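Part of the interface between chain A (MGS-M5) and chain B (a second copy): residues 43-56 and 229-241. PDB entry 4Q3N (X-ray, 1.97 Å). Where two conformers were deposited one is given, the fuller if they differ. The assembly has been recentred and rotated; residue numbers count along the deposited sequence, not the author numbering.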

# COMPACT_ATOMS: atom_id res chain seq x y z
N GLY A 43 -22.33 10.36 13.84
CA GLY A 43 -21.56 11.45 13.24
C GLY A 43 -20.17 11.02 12.86
O GLY A 43 -19.64 11.41 11.80
N GLU A 44 -19.55 10.20 13.71
CA GLU A 44 -18.19 9.73 13.44
C GLU A 44 -18.22 8.80 12.23
O GLU A 44 -17.34 8.84 11.39
N ALA A 45 -19.22 7.94 12.15
CA ALA A 45 -19.32 7.06 10.96
C ALA A 45 -19.52 7.89 9.67
O ALA A 45 -18.91 7.59 8.65
N MET A 46 -20.38 8.93 9.72
CA MET A 46 -20.51 9.82 8.54
C MET A 46 -19.15 10.37 8.14
O MET A 46 -18.74 10.29 6.97
N ASP A 47 -18.42 10.89 9.12
CA ASP A 47 -17.19 11.64 8.82
C ASP A 47 -16.15 10.68 8.22
O ASP A 47 -15.42 11.05 7.29
N LEU A 48 -16.09 9.45 8.75
CA LEU A 48 -15.18 8.43 8.15
C LEU A 48 -15.64 8.06 6.76
O LEU A 48 -14.83 8.00 5.86
N ASN A 49 -16.95 7.77 6.60
CA ASN A 49 -17.47 7.34 5.29
C ASN A 49 -17.22 8.33 4.18
O ASN A 49 -16.96 7.95 3.04
N HIS A 50 -17.26 9.61 4.52
CA HIS A 50 -17.09 10.65 3.52
C HIS A 50 -15.68 10.71 2.93
O HIS A 50 -15.47 11.37 1.94
N GLY A 51 -14.72 10.09 3.57
CA GLY A 51 -13.37 10.09 2.99
C GLY A 51 -13.10 8.83 2.13
O GLY A 51 -12.09 8.75 1.41
N LEU A 52 -14.03 7.86 2.16
CA LEU A 52 -13.76 6.56 1.50
C LEU A 52 -13.62 6.64 0.02
O LEU A 52 -12.92 5.81 -0.56
N ALA A 53 -14.29 7.59 -0.64
CA ALA A 53 -14.15 7.61 -2.08
C ALA A 53 -12.70 7.94 -2.43
O ALA A 53 -12.29 7.79 -3.58
N PHE A 54 -11.92 8.39 -1.43
CA PHE A 54 -10.50 8.73 -1.65
C PHE A 54 -9.58 7.75 -0.95
O PHE A 54 -8.41 8.05 -0.78
N GLY A 55 -10.11 6.62 -0.52
CA GLY A 55 -9.37 5.78 0.40
C GLY A 55 -8.81 4.61 -0.42
O GLY A 55 -9.24 4.40 -1.55
N PRO A 56 -7.92 3.81 0.16
CA PRO A 56 -7.29 2.71 -0.61
C PRO A 56 -8.13 1.45 -0.68
O PRO A 56 -7.85 0.59 -1.49
N ALA B 229 -17.40 18.98 15.14
CA ALA B 229 -16.66 19.49 14.01
C ALA B 229 -16.51 18.37 12.98
O ALA B 229 -16.59 17.20 13.35
N THR B 230 -16.33 18.71 11.71
CA THR B 230 -16.03 17.67 10.73
C THR B 230 -14.55 17.78 10.34
O THR B 230 -14.03 18.89 10.19
N TYR B 231 -13.85 16.65 10.21
CA TYR B 231 -12.43 16.71 9.86
C TYR B 231 -11.85 15.44 9.25
O TYR B 231 -10.87 15.53 8.53
N TYR B 232 -12.43 14.27 9.49
CA TYR B 232 -11.85 13.07 8.85
C TYR B 232 -12.04 13.11 7.33
O TYR B 232 -11.12 12.80 6.53
N GLY B 233 -13.22 13.51 6.90
CA GLY B 233 -13.49 13.62 5.47
C GLY B 233 -12.53 14.56 4.74
O GLY B 233 -11.86 14.16 3.79
N ILE B 234 -12.41 15.81 5.19
CA ILE B 234 -11.53 16.76 4.50
C ILE B 234 -10.07 16.27 4.59
O ILE B 234 -9.28 16.45 3.66
N GLY B 235 -9.72 15.64 5.70
CA GLY B 235 -8.35 15.15 5.82
C GLY B 235 -7.98 14.22 4.65
O GLY B 235 -6.90 14.33 4.07
N MET B 236 -8.87 13.30 4.31
CA MET B 236 -8.57 12.36 3.20
C MET B 236 -8.67 13.02 1.82
O MET B 236 -7.96 12.64 0.87
N ALA B 237 -9.55 14.03 1.68
CA ALA B 237 -9.63 14.80 0.44
C ALA B 237 -8.28 15.52 0.24
O ALA B 237 -7.75 15.53 -0.87
N LEU B 238 -7.76 16.17 1.30
CA LEU B 238 -6.48 16.88 1.18
C LEU B 238 -5.32 15.90 0.84
O LEU B 238 -4.38 16.25 0.08
N VAL B 239 -5.36 14.71 1.43
CA VAL B 239 -4.36 13.70 1.06
C VAL B 239 -4.43 13.40 -0.43
O VAL B 239 -3.40 13.32 -1.14
N ARG B 240 -5.65 13.25 -0.93
CA ARG B 240 -5.80 12.86 -2.33
C ARG B 240 -5.29 13.93 -3.25
O ARG B 240 -4.67 13.63 -4.29
N ILE B 241 -5.57 15.18 -2.90
CA ILE B 241 -5.06 16.31 -3.70
C ILE B 241 -3.53 16.31 -3.66
O ILE B 241 -2.87 16.43 -4.69

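The two helices, 43-49 of chain A and 232-241 of chain B, run nearly parallel, with 10° between their N-to-C directions and a closest axial approach of 8.1 Å. Together the stretches bury 636 Å², summed over both sides.

The direct polar contacts converge on D47(A). Its CA-to-CB bond points toward chain B, and chi1 of -157° (t) carries the carboxylate to the start of the partner helix, where free backbone amides face outward. OD2 accepts from Y231(B) N and from Y232(B) N, each at 3.0 Å, with N-H...acceptor angles of 174° and 165°. OD1 accepts from G233(B) N at 3.1 Å and 169°, and from T230(B) OG1 at 3.0 Å, the threonine being in the t rotamer. These amides lie in the first turn or just before it, so no preceding helical carbonyl claims them; Y231(B) holds the N-cap position. OD2 also lies over one face of the Y231(B) ring, 4.3 Å from its CG.

Three waters add separate bridges between the stretches. Water 1 donates to E44(A) OE2 at 2.7 Å and is hydrogen-bonded to Y231(B) OH at 2.8 Å and Y232(B) OH at 2.9 Å, linking a carboxylate and two phenols. E44(A), m at chi1 and chi2, starts sideways but brings its end nearer, placing OE1 at the edge of the Y232(B) ring, 3.3 Å from CE2. Water 2 donates to H50(A) O (3.2 Å) and G233(B) O (2.9 Å), and water 3 to F54(A) O (2.8 Å) and M236(B) O (3.0 Å), so both bridge backbone carbonyls that cannot bond each other.

Apolar packing begins with Y232(B), chi1 m and pointing toward chain A: its CD2 meets L48(A) CD2 at 3.9 Å. L48(A) (m, t) leaves its backbone away from chain B, yet its end returns. At G51(A) and G233(B) the CA atoms approach to 4.3 Å. A CB on G51(A) would fall 2.8 Å from M236(B) SD, a clash; its absence leaves room for that side chain (m, t, p), whose CE reaches G51(A) O and G55(A) CA, both at 3.5 Å.

F54(A), chi1 m, points toward chain B. Its CE2 lies 3.9 Å from A237(B) CB and its CD1 3.6 Å from R240(B) CG. R240(B) CB makes an off-centre CH-pi contact, 4.3 Å from the centroid of the F54(A) ring and 28° off its normal, while the guanidinium nitrogens NH1 and NH2 are hydrogen-bonded elsewhere in the structure.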

# COMPACT_ATOMS: atom_id res chain seq x y z
CB GLU A 44 -17.59 8.99 14.66
CG GLU A 44 -17.31 9.91 15.87
CD GLU A 44 -16.10 10.82 15.64
OE1 GLU A 44 -15.59 10.86 14.48
OE2 GLU A 44 -15.69 11.54 16.59
CB ALA A 45 -20.48 6.06 11.13
CB MET A 46 -21.44 10.98 8.80
CG MET A 46 -22.87 10.58 9.08
SD MET A 46 -23.77 12.00 9.71
CE MET A 46 -25.38 11.22 10.01
CB ASP A 47 -16.65 12.32 10.10
CG ASP A 47 -15.75 13.54 9.83
OD1 ASP A 47 -15.73 14.08 8.69
OD2 ASP A 47 -15.08 13.99 10.81
CB LEU A 48 -15.10 7.18 9.00
CG LEU A 48 -14.38 7.24 10.35
CD1 LEU A 48 -14.42 5.82 10.98
CD2 LEU A 48 -12.94 7.71 10.19
CB ASN A 49 -18.98 7.05 5.34
CG ASN A 49 -19.26 5.63 5.81
OD1 ASN A 49 -18.49 4.72 5.47
ND2 ASN A 49 -20.32 5.43 6.61
CB HIS A 50 -17.49 12.01 4.11
CG HIS A 50 -18.94 12.08 4.44
ND1 HIS A 50 -19.50 13.08 5.21
CD2 HIS A 50 -19.96 11.25 4.10
CE1 HIS A 50 -20.80 12.87 5.33
NE2 HIS A 50 -21.11 11.76 4.66
CB LEU A 52 -14.88 5.50 1.83
CG LEU A 52 -14.77 4.76 3.18
CD1 LEU A 52 -15.97 3.79 3.40
CD2 LEU A 52 -13.45 3.96 3.26
CB ALA A 53 -15.10 8.62 -2.73
CB PHE A 54 -10.16 10.15 -1.14
CG PHE A 54 -10.85 11.22 -1.93
CD1 PHE A 54 -10.92 11.13 -3.32
CD2 PHE A 54 -11.51 12.24 -1.30
CE1 PHE A 54 -11.58 12.09 -4.07
CE2 PHE A 54 -12.15 13.20 -2.03
CZ PHE A 54 -12.20 13.14 -3.42
CB PRO A 56 -5.98 2.41 0.17
CG PRO A 56 -6.37 2.74 1.63
CD PRO A 56 -7.28 4.00 1.48
CB ALA B 229 -15.26 20.00 14.46
CB THR B 230 -16.98 17.80 9.51
OG1 THR B 230 -16.55 16.94 8.45
CG2 THR B 230 -17.04 19.21 9.00
CB TYR B 231 -11.56 17.10 11.08
CG TYR B 231 -11.96 16.48 12.42
CD1 TYR B 231 -11.46 15.25 12.83
CD2 TYR B 231 -12.83 17.19 13.31
CE1 TYR B 231 -11.81 14.72 14.11
CE2 TYR B 231 -13.23 16.64 14.50
CZ TYR B 231 -12.71 15.42 14.90
OH TYR B 231 -13.09 14.93 16.12
CB TYR B 232 -12.46 11.80 9.47
CG TYR B 232 -12.04 11.59 10.92
CD1 TYR B 232 -10.71 11.74 11.30
CD2 TYR B 232 -12.97 11.26 11.90
CE1 TYR B 232 -10.31 11.56 12.62
CE2 TYR B 232 -12.59 11.08 13.22
CZ TYR B 232 -11.26 11.24 13.57
OH TYR B 232 -10.88 11.11 14.89
CB ILE B 234 -11.68 18.18 5.09
CG1 ILE B 234 -10.88 19.21 4.28
CG2 ILE B 234 -11.30 18.21 6.56
CD1 ILE B 234 -11.30 19.33 2.79
CB MET B 236 -9.50 11.15 3.30
CG MET B 236 -9.10 10.25 4.52
SD MET B 236 -10.05 8.75 4.67
CE MET B 236 -9.32 7.79 3.27
CB ALA B 237 -10.80 15.87 0.52
CB LEU B 238 -6.14 17.63 2.47
CG LEU B 238 -7.10 18.80 2.80
CD1 LEU B 238 -6.95 19.35 4.26
CD2 LEU B 238 -6.95 19.94 1.73
CB VAL B 239 -4.55 12.40 1.87
CG1 VAL B 239 -3.58 11.30 1.27
CG2 VAL B 239 -4.23 12.71 3.32
CB ARG B 240 -7.26 12.56 -2.67
CG ARG B 240 -7.43 11.85 -4.04
CD ARG B 240 -6.72 10.42 -4.00
NE ARG B 240 -6.57 9.81 -5.32
CZ ARG B 240 -5.65 10.14 -6.23
NH1 ARG B 240 -4.81 11.15 -6.02
NH2 ARG B 240 -5.61 9.47 -7.38
CB ILE B 241 -5.60 17.66 -3.19
CG1 ILE B 241 -7.14 17.73 -3.46
CG2 ILE B 241 -4.88 18.82 -3.86
CD1 ILE B 241 -7.91 18.80 -2.56
O HOH W 1 -13.11 12.15 16.49
O HOH W 2 -12.91 13.21 1.29
O HOH W 3 -6.92 9.86 0.68